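Local coordinates for protein putative oxidoreductase molybdopterin-binding subunit (Sulfolobus tokodaii, PDB 4ZOH) that probably serves as the molybdenum-bearing catalytic subunit of a xanthine dehydrogenase-like oxidoreductase, binding the metal through a pterin cytosine dinucleotide, at residues Thr150-Gln158 and Glu338-Ile349; Thr271-Leu279 and Lys310-Ala318. One frame throughout, in Å; residues are numbered along the deposited sequence.

Contact 1. Residues Thr150-Gln158 and Glu338-Ile349; sequences TISDTLINQ and EGIYFIERIVNI
Leu155 reaches from strand 149-161 to the flank of helix 336-353 and meets several of its residues in turn. Its CB lies 3.7 Å from Phe342 CE1. CG stands opposite the carbonyl carbon (chi1 -54°), and the two methyls meet different residues of the helix. CD1 packs 3.8 Å from Arg345 CB and also touches Ile346 CG1. CD2 comes within 4.1 Å of Ile349 CD1. Leu155 and the Phe342 side chain run alongside in opposite senses, and the ring passes obliquely by the Leu155 carbonyl. Farther along, Ile151 CG2 touches Ile349 CG2 at 3.8 Å.

The other end of the contact is more polar. Tyr341 has CG opposite the backbone N (chi1 162°), and its ring rises toward the strand. Its OH lies 2.8 Å from Ile156 O, at best a weak hydrogen bond. Arg345 CG lies over one face of this ring, near its rim. The Asn157 amide stands almost at a right angle to the ring, 82° between planes, with ND2 3.3 Å from Tyr341 CD2. Asn157 OD1 sits 3.4 Å from Glu338 CG, but its hydrogen bond is to Gln617 NE2. Glu338 forms a salt bridge with Lys258. Arg345 carries its charge past the contact, to Glu687 and the carbonyl of Ile694.

This is a helix packed on one face of a mixed sheet, running roughly antiparallel to strand 149-161, within the molybdopterin-binding domain. The Glu338 side chain is about 11 Å from the molybdenum. Apolar packing carries most of the contact, while the buried polar ends of Asn157, Glu338 and Arg345 find their strongest partners in other parts of the chain.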
loop_
_atom_site.group_PDB
_atom_site.type_symbol
_atom_site.label_atom_id
_atom_site.label_comp_id
_atom_site.label_asym_id
_atom_site.label_seq_id
_atom_site.Cartn_x
_atom_site.Cartn_y
_atom_site.Cartn_z
ATOM N N THR A 150 23.261 49.420 -36.606
ATOM C CA THR A 150 22.718 48.760 -35.445
ATOM C C THR A 150 21.223 48.691 -35.522
ATOM O O THR A 150 20.553 49.622 -36.015
ATOM C CB THR A 150 23.158 49.404 -34.075
ATOM O OG1 THR A 150 22.510 50.669 -33.902
ATOM C CG2 THR A 150 24.604 49.547 -34.041
ATOM N N ILE A 151 20.704 47.592 -34.970
ATOM C CA ILE A 151 19.264 47.312 -34.968
ATOM C C ILE A 151 18.798 47.144 -33.533
ATOM O O ILE A 151 19.443 46.456 -32.780
ATOM C CB ILE A 151 18.923 45.970 -35.760
ATOM C CG1 ILE A 151 19.628 45.876 -37.151
ATOM C CG2 ILE A 151 17.401 45.720 -35.863
ATOM C CD1 ILE A 151 19.036 46.768 -38.194
ATOM N N SER A 152 17.623 47.682 -33.202
ATOM C CA SER A 152 17.104 47.597 -31.823
ATOM C C SER A 152 15.689 47.150 -31.806
ATOM O O SER A 152 14.936 47.551 -32.656
ATOM C CB SER A 152 17.162 48.973 -31.144
ATOM O OG SER A 152 18.509 49.233 -30.929
ATOM N N ASP A 153 15.327 46.345 -30.808
ATOM C CA ASP A 153 13.920 46.057 -30.518
ATOM C C ASP A 153 13.801 45.380 -29.126
ATOM O O ASP A 153 14.786 45.166 -28.442
ATOM C CB ASP A 153 13.320 45.130 -31.623
ATOM C CG ASP A 153 11.889 45.417 -31.890
ATOM O OD1 ASP A 153 11.478 45.296 -33.060
ATOM O OD2 ASP A 153 11.161 45.822 -30.961
ATOM N N THR A 154 12.572 45.105 -28.719
ATOM C CA THR A 154 12.316 44.368 -27.491
ATOM C C THR A 154 11.616 43.027 -27.833
ATOM O O THR A 154 10.553 43.030 -28.429
ATOM C CB THR A 154 11.501 45.267 -26.539
ATOM O OG1 THR A 154 12.382 46.323 -26.107
ATOM C CG2 THR A 154 10.966 44.498 -25.336
ATOM N N LEU A 155 12.245 41.917 -27.469
ATOM C CA LEU A 155 11.684 40.580 -27.715
ATOM C C LEU A 155 11.166 40.013 -26.418
ATOM O O LEU A 155 11.852 40.075 -25.413
ATOM C CB LEU A 155 12.764 39.643 -28.269
ATOM C CG LEU A 155 13.554 40.058 -29.496
ATOM C CD1 LEU A 155 14.595 38.999 -29.834
ATOM C CD2 LEU A 155 12.576 40.367 -30.629
ATOM N N ILE A 156 9.969 39.444 -26.466
ATOM C CA ILE A 156 9.366 38.801 -25.377
ATOM C C ILE A 156 9.332 37.259 -25.559
ATOM O O ILE A 156 8.968 36.731 -26.641
ATOM C CB ILE A 156 7.956 39.311 -25.201
ATOM C CG1 ILE A 156 8.002 40.834 -25.005
ATOM C CG2 ILE A 156 7.251 38.509 -24.084
ATOM C CD1 ILE A 156 6.707 41.448 -24.503
ATOM N N ASN A 157 9.676 36.562 -24.470
ATOM C CA ASN A 157 9.515 35.142 -24.333
ATOM C C ASN A 157 8.545 34.984 -23.207
ATOM O O ASN A 157 8.895 35.188 -22.030
ATOM C CB ASN A 157 10.907 34.531 -24.119
ATOM C CG ASN A 157 10.915 32.994 -24.238
ATOM O OD1 ASN A 157 10.343 32.297 -23.372
ATOM N ND2 ASN A 157 11.659 32.447 -25.259
ATOM N N GLN A 158 7.301 34.704 -23.554
ATOM C CA GLN A 158 6.206 34.880 -22.610
ATOM C C GLN A 158 6.183 33.788 -21.538
ATOM O O GLN A 158 6.825 32.734 -21.685
ATOM C CB GLN A 158 4.852 34.922 -23.334
ATOM C CG GLN A 158 4.191 33.568 -23.727
ATOM C CD GLN A 158 4.878 32.744 -24.846
ATOM O OE1 GLN A 158 6.077 32.820 -25.098
ATOM N NE2 GLN A 158 4.079 31.888 -25.491
ATOM N N GLU A 338 15.008 30.490 -23.803
ATOM C CA GLU A 338 14.901 31.951 -23.913
ATOM C C GLU A 338 16.148 32.560 -24.586
ATOM O O GLU A 338 16.035 33.326 -25.518
ATOM C CB GLU A 338 14.658 32.565 -22.545
ATOM C CG GLU A 338 13.382 32.067 -21.866
ATOM C CD GLU A 338 13.619 30.844 -20.969
ATOM O OE1 GLU A 338 14.083 29.775 -21.470
ATOM O OE2 GLU A 338 13.310 30.925 -19.735
ATOM N N GLY A 339 17.311 32.180 -24.118
ATOM C CA GLY A 339 18.598 32.674 -24.643
ATOM C C GLY A 339 18.836 32.339 -26.137
ATOM O O GLY A 339 19.171 33.237 -26.892
ATOM N N ILE A 340 18.755 31.047 -26.528
ATOM C CA ILE A 340 18.746 30.633 -27.952
ATOM C C ILE A 340 17.619 31.343 -28.756
ATOM O O ILE A 340 17.872 31.848 -29.838
ATOM C CB ILE A 340 18.723 29.088 -28.110
ATOM C CG1 ILE A 340 19.936 28.446 -27.455
ATOM C CG2 ILE A 340 18.509 28.630 -29.591
ATOM C CD1 ILE A 340 21.266 29.052 -27.934
ATOM N N TYR A 341 16.405 31.452 -28.211
ATOM C CA TYR A 341 15.338 32.155 -28.883
ATOM C C TYR A 341 15.759 33.615 -29.191
ATOM O O TYR A 341 15.544 34.108 -30.326
ATOM C CB TYR A 341 14.089 32.155 -28.028
ATOM C CG TYR A 341 12.998 33.182 -28.369
ATOM C CD1 TYR A 341 12.087 32.964 -29.387
ATOM C CD2 TYR A 341 12.848 34.375 -27.605
ATOM C CE1 TYR A 341 11.071 33.907 -29.683
ATOM C CE2 TYR A 341 11.844 35.304 -27.892
ATOM C CZ TYR A 341 10.945 35.080 -28.928
ATOM O OH TYR A 341 9.872 36.025 -29.190
ATOM N N PHE A 342 16.315 34.304 -28.163
ATOM C CA PHE A 342 16.810 35.643 -28.354
ATOM C C PHE A 342 17.849 35.764 -29.472
ATOM O O PHE A 342 17.603 36.557 -30.387
ATOM C CB PHE A 342 17.253 36.290 -27.015
ATOM C CG PHE A 342 16.078 36.563 -26.046
ATOM C CD1 PHE A 342 14.920 37.112 -26.485
ATOM C CD2 PHE A 342 16.181 36.237 -24.706
ATOM C CE1 PHE A 342 13.863 37.376 -25.605
ATOM C CE2 PHE A 342 15.155 36.501 -23.821
ATOM C CZ PHE A 342 13.982 37.038 -24.262
ATOM N N ILE A 343 18.951 35.001 -29.441
ATOM C CA ILE A 343 19.946 35.126 -30.472
ATOM C C ILE A 343 19.394 34.713 -31.873
ATOM O O ILE A 343 19.699 35.373 -32.870
ATOM C CB ILE A 343 21.300 34.434 -30.144
ATOM C CG1 ILE A 343 22.397 34.871 -31.147
ATOM C CG2 ILE A 343 21.217 32.892 -30.035
ATOM C CD1 ILE A 343 22.627 36.388 -31.202
ATOM N N GLU A 344 18.558 33.663 -31.945
ATOM C CA GLU A 344 18.033 33.176 -33.243
ATOM C C GLU A 344 16.987 34.100 -33.828
ATOM O O GLU A 344 16.911 34.271 -35.058
ATOM C CB GLU A 344 17.554 31.731 -33.157
ATOM C CG GLU A 344 18.627 30.762 -32.802
ATOM C CD GLU A 344 19.696 30.736 -33.894
ATOM O OE1 GLU A 344 19.318 30.359 -35.038
ATOM O OE2 GLU A 344 20.873 31.142 -33.599
ATOM N N ARG A 345 16.236 34.793 -32.998
ATOM C CA ARG A 345 15.396 35.833 -33.527
ATOM C C ARG A 345 16.210 37.047 -34.058
ATOM O O ARG A 345 15.961 37.553 -35.168
ATOM C CB ARG A 345 14.413 36.279 -32.480
ATOM C CG ARG A 345 13.347 35.209 -32.124
ATOM C CD ARG A 345 12.417 34.946 -33.301
ATOM N NE ARG A 345 11.687 36.152 -33.654
ATOM C CZ ARG A 345 11.781 36.796 -34.819
ATOM N NH1 ARG A 345 12.541 36.296 -35.812
ATOM N NH2 ARG A 345 11.053 37.915 -34.999
ATOM N N ILE A 346 17.176 37.500 -33.266
ATOM C CA ILE A 346 18.007 38.633 -33.604
ATOM C C ILE A 346 18.662 38.328 -34.979
ATOM O O ILE A 346 18.547 39.147 -35.843
ATOM C CB ILE A 346 19.063 38.910 -32.479
ATOM C CG1 ILE A 346 18.390 39.655 -31.289
ATOM C CG2 ILE A 346 20.246 39.746 -32.997
ATOM C CD1 ILE A 346 19.188 39.497 -30.007
ATOM N N VAL A 347 19.307 37.151 -35.137
ATOM C CA VAL A 347 19.937 36.698 -36.376
ATOM C C VAL A 347 18.964 36.825 -37.582
ATOM O O VAL A 347 19.362 37.295 -38.678
ATOM C CB VAL A 347 20.435 35.253 -36.252
ATOM C CG1 VAL A 347 20.662 34.618 -37.621
ATOM C CG2 VAL A 347 21.755 35.188 -35.502
ATOM N N ASN A 348 17.696 36.472 -37.389
ATOM C CA ASN A 348 16.768 36.589 -38.504
ATOM C C ASN A 348 16.350 38.010 -38.738
ATOM O O ASN A 348 16.040 38.414 -39.884
ATOM C CB ASN A 348 15.538 35.694 -38.352
ATOM C CG ASN A 348 15.689 34.366 -39.027
ATOM O OD1 ASN A 348 16.765 33.701 -39.032
ATOM N ND2 ASN A 348 14.603 33.988 -39.675
ATOM N N ILE A 349 16.344 38.794 -37.660
ATOM C CA ILE A 349 15.872 40.162 -37.771
ATOM C C ILE A 349 16.918 40.889 -38.607
ATOM O O ILE A 349 16.583 41.695 -39.435
ATOM C CB ILE A 349 15.631 40.819 -36.386
ATOM C CG1 ILE A 349 14.278 40.389 -35.853
ATOM C CG2 ILE A 349 15.768 42.342 -36.468
ATOM C CD1 ILE A 349 14.281 40.419 -34.360
#

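Contact 2. Residues Thr271-Leu279 and Lys310-Ala318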
loop_
_atom_site.group_PDB
_atom_site.type_symbol
_atom_site.label_atom_id
_atom_site.label_comp_id
_atom_site.label_asym_id
_atom_site.label_seq_id
_atom_site.Cartn_x
_atom_site.Cartn_y
_atom_site.Cartn_z
ATOM N N THR A 271 27.774 40.047 -41.081
ATOM C CA THR A 271 28.616 39.830 -39.875
ATOM C C THR A 271 27.874 40.418 -38.647
ATOM O O THR A 271 27.415 41.589 -38.693
ATOM C CB THR A 271 30.070 40.376 -40.010
ATOM O OG1 THR A 271 30.713 39.797 -41.175
ATOM C CG2 THR A 271 30.934 40.021 -38.774
ATOM N N ILE A 272 27.664 39.562 -37.630
ATOM C CA ILE A 272 27.057 39.999 -36.343
ATOM C C ILE A 272 28.261 40.241 -35.458
ATOM O O ILE A 272 29.071 39.336 -35.220
ATOM C CB ILE A 272 26.094 38.949 -35.694
ATOM C CG1 ILE A 272 24.968 38.463 -36.642
ATOM C CG2 ILE A 272 25.500 39.449 -34.395
ATOM C CD1 ILE A 272 23.919 39.455 -37.023
ATOM N N LEU A 273 28.412 41.471 -34.983
ATOM C CA LEU A 273 29.647 41.803 -34.248
ATOM C C LEU A 273 29.474 41.711 -32.716
ATOM O O LEU A 273 30.311 41.126 -31.987
ATOM C CB LEU A 273 30.158 43.193 -34.677
ATOM C CG LEU A 273 30.551 43.341 -36.166
ATOM C CD1 LEU A 273 30.379 44.798 -36.599
ATOM C CD2 LEU A 273 31.968 42.826 -36.374
ATOM N N GLY A 274 28.382 42.283 -32.235
ATOM C CA GLY A 274 28.192 42.366 -30.834
ATOM C C GLY A 274 26.767 42.728 -30.552
ATOM O O GLY A 274 26.028 43.190 -31.482
ATOM N N ILE A 275 26.444 42.559 -29.253
ATOM C CA ILE A 275 25.110 42.832 -28.661
ATOM C C ILE A 275 25.182 43.542 -27.304
ATOM O O ILE A 275 25.977 43.221 -26.475
ATOM C CB ILE A 275 24.356 41.542 -28.243
ATOM C CG1 ILE A 275 24.676 40.381 -29.143
ATOM C CG2 ILE A 275 22.865 41.840 -28.133
ATOM C CD1 ILE A 275 23.880 40.419 -30.408
ATOM N N ARG A 276 24.260 44.433 -27.056
ATOM C CA ARG A 276 24.072 44.869 -25.706
ATOM C C ARG A 276 22.625 45.058 -25.447
ATOM O O ARG A 276 21.813 45.260 -26.402
ATOM C CB ARG A 276 24.792 46.187 -25.444
ATOM C CG ARG A 276 24.472 47.299 -26.396
ATOM C CD ARG A 276 25.602 48.338 -26.324
ATOM N NE ARG A 276 25.217 49.445 -27.174
ATOM C CZ ARG A 276 26.014 50.425 -27.600
ATOM N NH1 ARG A 276 27.300 50.493 -27.229
ATOM N NH2 ARG A 276 25.471 51.355 -28.394
ATOM N N GLY A 277 22.319 45.025 -24.147
ATOM C CA GLY A 277 21.035 45.498 -23.659
ATOM C C GLY A 277 20.666 44.937 -22.278
ATOM O O GLY A 277 21.529 44.611 -21.462
ATOM N N THR A 278 19.371 44.865 -22.035
ATOM C CA THR A 278 18.867 44.631 -20.725
ATOM C C THR A 278 17.940 43.384 -20.804
ATOM O O THR A 278 16.956 43.366 -21.582
ATOM C CB THR A 278 18.075 45.872 -20.284
ATOM O OG1 THR A 278 18.968 46.998 -20.306
ATOM C CG2 THR A 278 17.509 45.698 -18.906
ATOM N N LEU A 279 18.263 42.369 -20.001
ATOM C CA LEU A 279 17.370 41.176 -19.826
ATOM C C LEU A 279 16.532 41.306 -18.581
ATOM O O LEU A 279 17.097 41.353 -17.455
ATOM C CB LEU A 279 18.233 39.879 -19.783
ATOM C CG LEU A 279 17.438 38.574 -19.560
ATOM C CD1 LEU A 279 16.631 38.203 -20.819
ATOM C CD2 LEU A 279 18.341 37.443 -19.085
ATOM N N LYS A 310 30.356 33.722 -33.873
ATOM C CA LYS A 310 31.700 34.209 -33.546
ATOM C C LYS A 310 31.580 35.688 -33.077
ATOM O O LYS A 310 32.241 36.554 -33.611
ATOM C CB LYS A 310 32.617 33.991 -34.757
ATOM C CG LYS A 310 32.993 32.536 -35.081
ATOM C CD LYS A 310 33.829 32.356 -36.382
ATOM C CE LYS A 310 33.298 33.152 -37.584
ATOM N NZ LYS A 310 33.672 32.518 -38.896
ATOM N N ILE A 311 30.729 35.944 -32.077
ATOM C CA ILE A 311 30.423 37.297 -31.536
ATOM C C ILE A 311 31.726 37.939 -30.981
ATOM O O ILE A 311 32.560 37.256 -30.345
ATOM C CB ILE A 311 29.355 37.221 -30.362
ATOM C CG1 ILE A 311 28.003 36.721 -30.851
ATOM C CG2 ILE A 311 29.130 38.520 -29.596
ATOM C CD1 ILE A 311 27.305 37.567 -31.895
ATOM N N ILE A 312 31.914 39.232 -31.176
ATOM C CA ILE A 312 33.225 39.756 -30.697
ATOM C C ILE A 312 33.113 40.402 -29.315
ATOM O O ILE A 312 34.011 40.250 -28.535
ATOM C CB ILE A 312 34.064 40.533 -31.770
ATOM C CG1 ILE A 312 33.416 41.868 -32.150
ATOM C CG2 ILE A 312 34.309 39.682 -33.025
ATOM C CD1 ILE A 312 34.097 43.018 -31.447
ATOM N N GLY A 313 32.011 41.082 -29.021
ATOM C CA GLY A 313 31.747 41.491 -27.635
ATOM C C GLY A 313 30.271 41.582 -27.283
ATOM O O GLY A 313 29.443 41.785 -28.166
ATOM N N ALA A 314 29.939 41.471 -25.995
ATOM C CA ALA A 314 28.554 41.741 -25.557
ATOM C C ALA A 314 28.511 42.335 -24.151
ATOM O O ALA A 314 29.371 42.074 -23.332
ATOM C CB ALA A 314 27.731 40.437 -25.590
ATOM N N ASP A 315 27.442 43.011 -23.856
ATOM C CA ASP A 315 27.288 43.671 -22.602
ATOM C C ASP A 315 25.796 43.597 -22.265
ATOM O O ASP A 315 25.041 44.361 -22.824
ATOM C CB ASP A 315 27.769 45.153 -22.736
ATOM C CG ASP A 315 27.669 45.967 -21.393
ATOM O OD1 ASP A 315 26.904 45.576 -20.471
ATOM O OD2 ASP A 315 28.359 47.012 -21.259
ATOM N N ILE A 316 25.382 42.691 -21.353
ATOM C CA ILE A 316 23.927 42.477 -21.041
ATOM C C ILE A 316 23.647 42.720 -19.576
ATOM O O ILE A 316 24.281 42.168 -18.706
ATOM C CB ILE A 316 23.447 41.020 -21.384
ATOM C CG1 ILE A 316 23.778 40.712 -22.878
ATOM C CG2 ILE A 316 21.939 40.850 -21.088
ATOM C CD1 ILE A 316 22.860 41.395 -23.875
ATOM N N ASP A 317 22.670 43.543 -19.323
ATOM C CA ASP A 317 22.377 43.936 -17.980
ATOM C C ASP A 317 21.223 43.005 -17.569
ATOM O O ASP A 317 20.102 43.149 -18.086
ATOM C CB ASP A 317 21.986 45.445 -17.941
ATOM C CG ASP A 317 21.783 45.990 -16.481
ATOM O OD1 ASP A 317 22.447 45.497 -15.567
ATOM O OD2 ASP A 317 20.979 46.934 -16.271
ATOM N N ALA A 318 21.522 42.008 -16.711
ATOM C CA ALA A 318 20.482 40.987 -16.258
ATOM C C ALA A 318 19.762 41.277 -14.922
ATOM O O ALA A 318 20.403 41.386 -13.880
ATOM C CB ALA A 318 21.082 39.575 -16.236
#
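Ile272 and Ile311 share the same first torsion, with CG2 opposite the backbone N and CG1 beside it (chi1 -54° and -65°). The two side chains run alongside in the same sense, Ile272 CG2 3.6 Å from Ile311 CD1. Ile316 also holds CG1 beside its own N, and its chain then bends back toward the neighbouring strand. Its CD1 ends 3.7 Å from Gly277 N, next to a residue with no side chain. Ile316 CG2 packs 4.0 Å from Leu279 CB.

The strands run parallel, as the two beta elements of a beta-alpha-beta unit whose helix is 288-304. That helix lies on the face of Leu279, Ile316 and Ala318, where all three touch Val302. The backbone ladder runs from Leu273 O to Leu279 N. In its straightest bond Asp317 N gives to Gly277 O at 2.6 Å (N-H...O 167°). At the start, Leu273 O takes a bond from Ile312 N at 2.6 Å and a weak one from Gly313 N. Leu273 and Gly274 form a classic beta bulge against Ala265 of the next strand.

Arg276, Thr278, Asp315 and Asp317 occupy the opposite face. Thr278 and Asp317 lie alongside each other there. The charged ends have partners outside the two strands: Arg276 pairs with Glu263 and makes a cation-pi contact with Phe144, Asp315 pairs with Arg134, and Asp317 OD1 is hydrogen-bonded to His132 NE2.

In the fold
Strand 149-161 comes first in the chain and lies outermost among the five strands of a mixed sheet. The chain then forms strand 254-266 and strand 272-282, crosses through helix 288-304 and returns as strand 313-321. Contact 2 closes here, around a loop of 30 residues. The next helix, 336-353, reaches back to the first strand, and contact 1 closes the larger loop of 179 residues. Contact 2 is nested inside it. The helix also joins the two contacts directly: Phe342 CE2 lies 3.8 Å from Leu279 CD1, and Ile343 packs on Ile275. It thus links strand 149-161 with strand 272-282, in the middle of the sheet.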